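Local coordinates for protein autotransporter adhesin (Vibrio vulnificus, PDB 4ERR) that probably directs an effector domain of the MARTX toxin to host-cell membranes, as a small four-helix-bundle membrane localization domain, at residues 24-27 with 28-31; 32-35 with 36-39. One frame throughout, in Å; residues are numbered along the deposited sequence. Where two conformers were deposited one is given.

Interaction 1 (24-27 with 28-31); sequences SYQG and ILDQ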
loop_
_atom_site.group_PDB
_atom_site.type_symbol
_atom_site.label_atom_id
_atom_site.label_comp_id
_atom_site.label_asym_id
_atom_site.label_seq_id
_atom_site.Cartn_x
_atom_site.Cartn_y
_atom_site.Cartn_z
ATOM N N SER B 24 5.784 -9.137 -6.733
ATOM C CA SER B 24 7.100 -8.832 -6.184
ATOM C C SER B 24 7.142 -9.158 -4.691
ATOM O O SER B 24 8.108 -9.722 -4.198
ATOM C CB SER B 24 7.489 -7.365 -6.425
ATOM O OG SER B 24 7.608 -7.079 -7.800
ATOM N N TYR B 25 6.067 -8.822 -3.975
ATOM C CA TYR B 25 6.007 -9.115 -2.549
ATOM C C TYR B 25 6.127 -10.608 -2.262
ATOM O O TYR B 25 6.843 -11.021 -1.362
ATOM C CB TYR B 25 4.754 -8.540 -1.915
ATOM C CG TYR B 25 4.663 -8.676 -0.434
ATOM C CD1 TYR B 25 5.642 -8.148 0.396
ATOM C CD2 TYR B 25 3.551 -9.253 0.170
ATOM C CE1 TYR B 25 5.525 -8.220 1.785
ATOM C CE2 TYR B 25 3.424 -9.311 1.575
ATOM C CZ TYR B 25 4.405 -8.803 2.363
ATOM O OH TYR B 25 4.266 -8.843 3.750
ATOM N N GLN B 26 5.409 -11.417 -3.031
ATOM C CA GLN B 26 5.487 -12.858 -2.878
ATOM C C GLN B 26 6.912 -13.368 -3.054
ATOM O O GLN B 26 7.350 -14.303 -2.384
ATOM C CB GLN B 26 4.559 -13.557 -3.863
ATOM C CG GLN B 26 4.389 -15.044 -3.550
ATOM C CD GLN B 26 3.787 -15.266 -2.154
ATOM O OE1 GLN B 26 2.736 -14.710 -1.829
ATOM N NE2 GLN B 26 4.474 -16.056 -1.317
ATOM N N GLY B 27 7.642 -12.751 -3.971
ATOM C CA GLY B 27 9.048 -13.080 -4.170
ATOM C C GLY B 27 9.888 -12.845 -2.919
ATOM O O GLY B 27 10.778 -13.636 -2.567
ATOM N N ILE B 28 9.608 -11.739 -2.255
ATOM C CA ILE B 28 10.265 -11.438 -0.985
ATOM C C ILE B 28 9.904 -12.476 0.077
ATOM O O ILE B 28 10.801 -12.978 0.780
ATOM C CB ILE B 28 9.939 -10.024 -0.505
ATOM C CG1 ILE B 28 10.592 -8.974 -1.406
ATOM C CG2 ILE B 28 10.385 -9.831 0.997
ATOM C CD1 ILE B 28 10.033 -7.560 -1.170
ATOM N N LEU B 29 8.603 -12.795 0.195
ATOM C CA LEU B 29 8.111 -13.786 1.171
ATOM C C LEU B 29 8.735 -15.174 0.971
ATOM O O LEU B 29 9.071 -15.879 1.939
ATOM C CB LEU B 29 6.595 -13.902 1.080
ATOM C CG LEU B 29 5.729 -12.694 1.477
ATOM C CD1 LEU B 29 4.271 -12.961 1.140
ATOM C CD2 LEU B 29 5.878 -12.337 2.961
ATOM N N ASP B 30 8.863 -15.571 -0.287
ATOM C CA ASP B 30 9.473 -16.851 -0.618
ATOM C C ASP B 30 10.956 -16.862 -0.271
ATOM O O ASP B 30 11.463 -17.829 0.271
ATOM C CB ASP B 30 9.240 -17.187 -2.086
ATOM C CG ASP B 30 7.761 -17.480 -2.410
ATOM O OD1 ASP B 30 6.895 -17.569 -1.488
ATOM O OD2 ASP B 30 7.481 -17.632 -3.597
ATOM N N GLN B 31 11.646 -15.764 -0.540
ATOM C CA GLN B 31 13.068 -15.678 -0.217
ATOM C C GLN B 31 13.301 -15.617 1.296
ATOM O O GLN B 31 14.285 -16.189 1.813
ATOM C CB GLN B 31 13.683 -14.472 -0.891
ATOM C CG GLN B 31 15.187 -14.423 -0.764
ATOM C CD GLN B 31 15.894 -15.547 -1.516
ATOM O OE1 GLN B 31 15.395 -16.076 -2.534
ATOM N NE2 GLN B 31 17.072 -15.916 -1.020
#
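Leu29 lies against one face of the Tyr25 ring, one turn further along helix 7-37, and this pair is the tightly packed side of the contact. In the Leu29 conformer described, one of two, its CG sits 4.2 Å from the centroid of the Tyr25 ring and 13° off the ring normal, a CH-pi contact displaced toward the rim. The two methyls of this conformer share the ring lengthwise: CD1 comes to 3.8 Å from Tyr25 CE2, while Leu29 CD2 reaches Tyr25 CZ and OH. Tyr25 can be met in this way because its CG stands anti to the backbone N (chi1 -175°), which carries the ring alongside the next turn. Leu29 N also donates to Tyr25 O, 2.9 Å away, in the backbone bond of the same turn. The second subunit adds to this side, with Arg66 of that chain in a cation-pi contact with the Tyr25 ring and Val7 of that chain packing on Leu29. Ile28, also buried, turns to Leu50 and Tyr57 of helix 41-60 and to Leu70 of the second subunit.

The other side is looser and exposed. Here Gln26, bent at chi2, carries its amide forward along the helix surface, and NE2 donates to Asp30 OD1 at 2.9 Å. The acceptor lies in the amide plane, but the donor approaches from above the carboxylate, 42° out of its plane. Gln26 thus spans one turn with two bonds, since its O also accepts from Asp30 N at 2.9 Å. The apolar and aromatic surface therefore faces the helical partners and the second subunit, whereas the amide-carboxylate pair gives the exposed flank a polar link in which the N-H of the amide may stabilise the negative charge of the Asp30 carboxylate.

Interaction 2 (32-35 with 36-39); sequences LDLV and HQAK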
loop_
_atom_site.group_PDB
_atom_site.type_symbol
_atom_site.label_atom_id
_atom_site.label_comp_id
_atom_site.label_asym_id
_atom_site.label_seq_id
_atom_site.Cartn_x
_atom_site.Cartn_y
_atom_site.Cartn_z
ATOM N N LEU B 32 12.390 -14.960 2.016
ATOM C CA LEU B 32 12.472 -14.922 3.473
ATOM C C LEU B 32 12.327 -16.331 4.060
ATOM O O LEU B 32 13.052 -16.701 4.987
ATOM C CB LEU B 32 11.413 -13.958 4.023
ATOM C CG LEU B 32 11.358 -13.773 5.535
ATOM C CD1 LEU B 32 12.721 -13.269 6.023
ATOM C CD2 LEU B 32 10.270 -12.755 5.911
ATOM N N ASP B 33 11.406 -17.126 3.529
ATOM C CA ASP B 33 11.295 -18.510 3.969
ATOM C C ASP B 33 12.596 -19.266 3.687
ATOM O O ASP B 33 13.035 -20.029 4.535
ATOM C CB ASP B 33 10.101 -19.207 3.312
ATOM C CG ASP B 33 8.803 -19.014 4.070
ATOM O OD1 ASP B 33 8.796 -18.932 5.329
ATOM O OD2 ASP B 33 7.781 -18.999 3.394
ATOM N N LEU B 34 13.223 -19.036 2.518
ATOM C CA LEU B 34 14.532 -19.688 2.230
ATOM C C LEU B 34 15.588 -19.309 3.271
ATOM O O LEU B 34 16.347 -20.170 3.724
ATOM C CB LEU B 34 15.052 -19.391 0.816
ATOM C CG LEU B 34 14.196 -20.002 -0.304
ATOM C CD1 LEU B 34 14.837 -19.676 -1.652
ATOM C CD2 LEU B 34 14.024 -21.528 -0.126
ATOM N N VAL B 35 15.625 -18.028 3.666
ATOM C CA VAL B 35 16.576 -17.582 4.679
ATOM C C VAL B 35 16.394 -18.422 5.965
ATOM O O VAL B 35 17.356 -18.947 6.509
ATOM C CB VAL B 35 16.436 -16.060 4.989
ATOM C CG1 VAL B 35 17.239 -15.694 6.229
ATOM C CG2 VAL B 35 16.859 -15.173 3.770
ATOM N N HIS B 36 15.155 -18.586 6.427
ATOM C CA HIS B 36 14.917 -19.314 7.667
ATOM C C HIS B 36 15.065 -20.819 7.562
ATOM O O HIS B 36 15.305 -21.481 8.567
ATOM C CB HIS B 36 13.557 -18.932 8.241
ATOM C CG HIS B 36 13.508 -17.526 8.758
ATOM N ND1 HIS B 36 14.194 -17.138 9.890
ATOM C CD2 HIS B 36 12.849 -16.419 8.318
ATOM C CE1 HIS B 36 13.960 -15.855 10.123
ATOM N NE2 HIS B 36 13.158 -15.395 9.184
ATOM N N GLN B 37 14.979 -21.352 6.354
ATOM C CA GLN B 37 15.098 -22.797 6.139
ATOM C C GLN B 37 16.556 -23.225 5.929
ATOM O O GLN B 37 16.904 -24.421 6.059
ATOM C CB GLN B 37 14.210 -23.210 4.955
ATOM C CG GLN B 37 12.719 -23.220 5.305
ATOM C CD GLN B 37 11.790 -23.223 4.085
ATOM O OE1 GLN B 37 12.217 -23.464 2.962
ATOM N NE2 GLN B 37 10.507 -22.930 4.317
ATOM N N ALA B 38 17.402 -22.250 5.615
ATOM C CA ALA B 38 18.818 -22.488 5.357
ATOM C C ALA B 38 19.636 -22.580 6.646
ATOM O O ALA B 38 19.285 -21.992 7.661
ATOM C CB ALA B 38 19.372 -21.369 4.459
ATOM N N LYS B 39 20.726 -23.333 6.595
ATOM C CA LYS B 39 21.641 -23.418 7.715
ATOM C C LYS B 39 23.013 -22.985 7.229
ATOM O O LYS B 39 23.349 -23.178 6.064
ATOM C CB LYS B 39 21.709 -24.843 8.278
ATOM C CG LYS B 39 20.460 -25.296 9.027
ATOM C CD LYS B 39 19.281 -25.561 8.092
ATOM C CE LYS B 39 19.628 -26.585 7.018
ATOM N NZ LYS B 39 19.944 -27.914 7.605
#
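The side chains of Leu32 and His36 lie alongside each other in the same direction and make the main side-chain contact at this end of helix 7-37. Leu32 CD1 rests 3.8 Å from NE2 of the His36 imidazole and nearly as close to its CD2, while Leu32 CG also approaches His36 CD2. The ring reaches back along the leucine because His36 CG stands anti to its carbonyl carbon (chi1 -69°). On the exposed flank the side chain of Gln37 folds back over the preceding turn: CG is 3.3 Å from Asp33 O, and the amide nitrogen NE2 lies 3.9 Å from Asp33 CB.

Among the hydrogen bonds, the regular helical pattern persists in His36 N to Leu32 O, 3.2 Å, and in Gln37 N to Asp33 O, 3.0 Å, the second already bent to 134° at the hydrogen. Beyond them the pattern frays. Leu34 O receives weak bonds from both Gln37 N and Ala38 N, and Ala38 N is itself shared with Val35 O in another weak bond of 3.4 Å. Ala38 is the first residue to leave helical backbone angles.

Contacts beyond the helix place this end in the dimer. Val35 packs on Ala46, Ser47 and Leu50 of helix 41-60, and Phe5 of the second subunit touches Leu32. Leu32 CD1 packs against the CD2-NE2 side of the His36 ring, while NE2 is also hydrogen-bonded to Phe5 O of the second subunit, and that bond is consistent with a proton on NE2.

Interactions 1 and 2 are successive parts of helix 7-37, their centres about 12 Å apart, with 24-31 running directly into 32-39. Their centres lie on the same side of the chain's centre, interaction 1 about 12 Å and interaction 2 about 23 Å from it, so the second belongs to the outer end of the helix. Common neighbours tie them together: Leu50 of helix 41-60 packs on Ile28, Leu32 and Val35, and Val7 of the second subunit touches both Leu29 and Asp33. The pair thus continues one intersubunit face, regularly bonded in 24-31 and fraying by 36-39, where the chain turns toward helix 41-60.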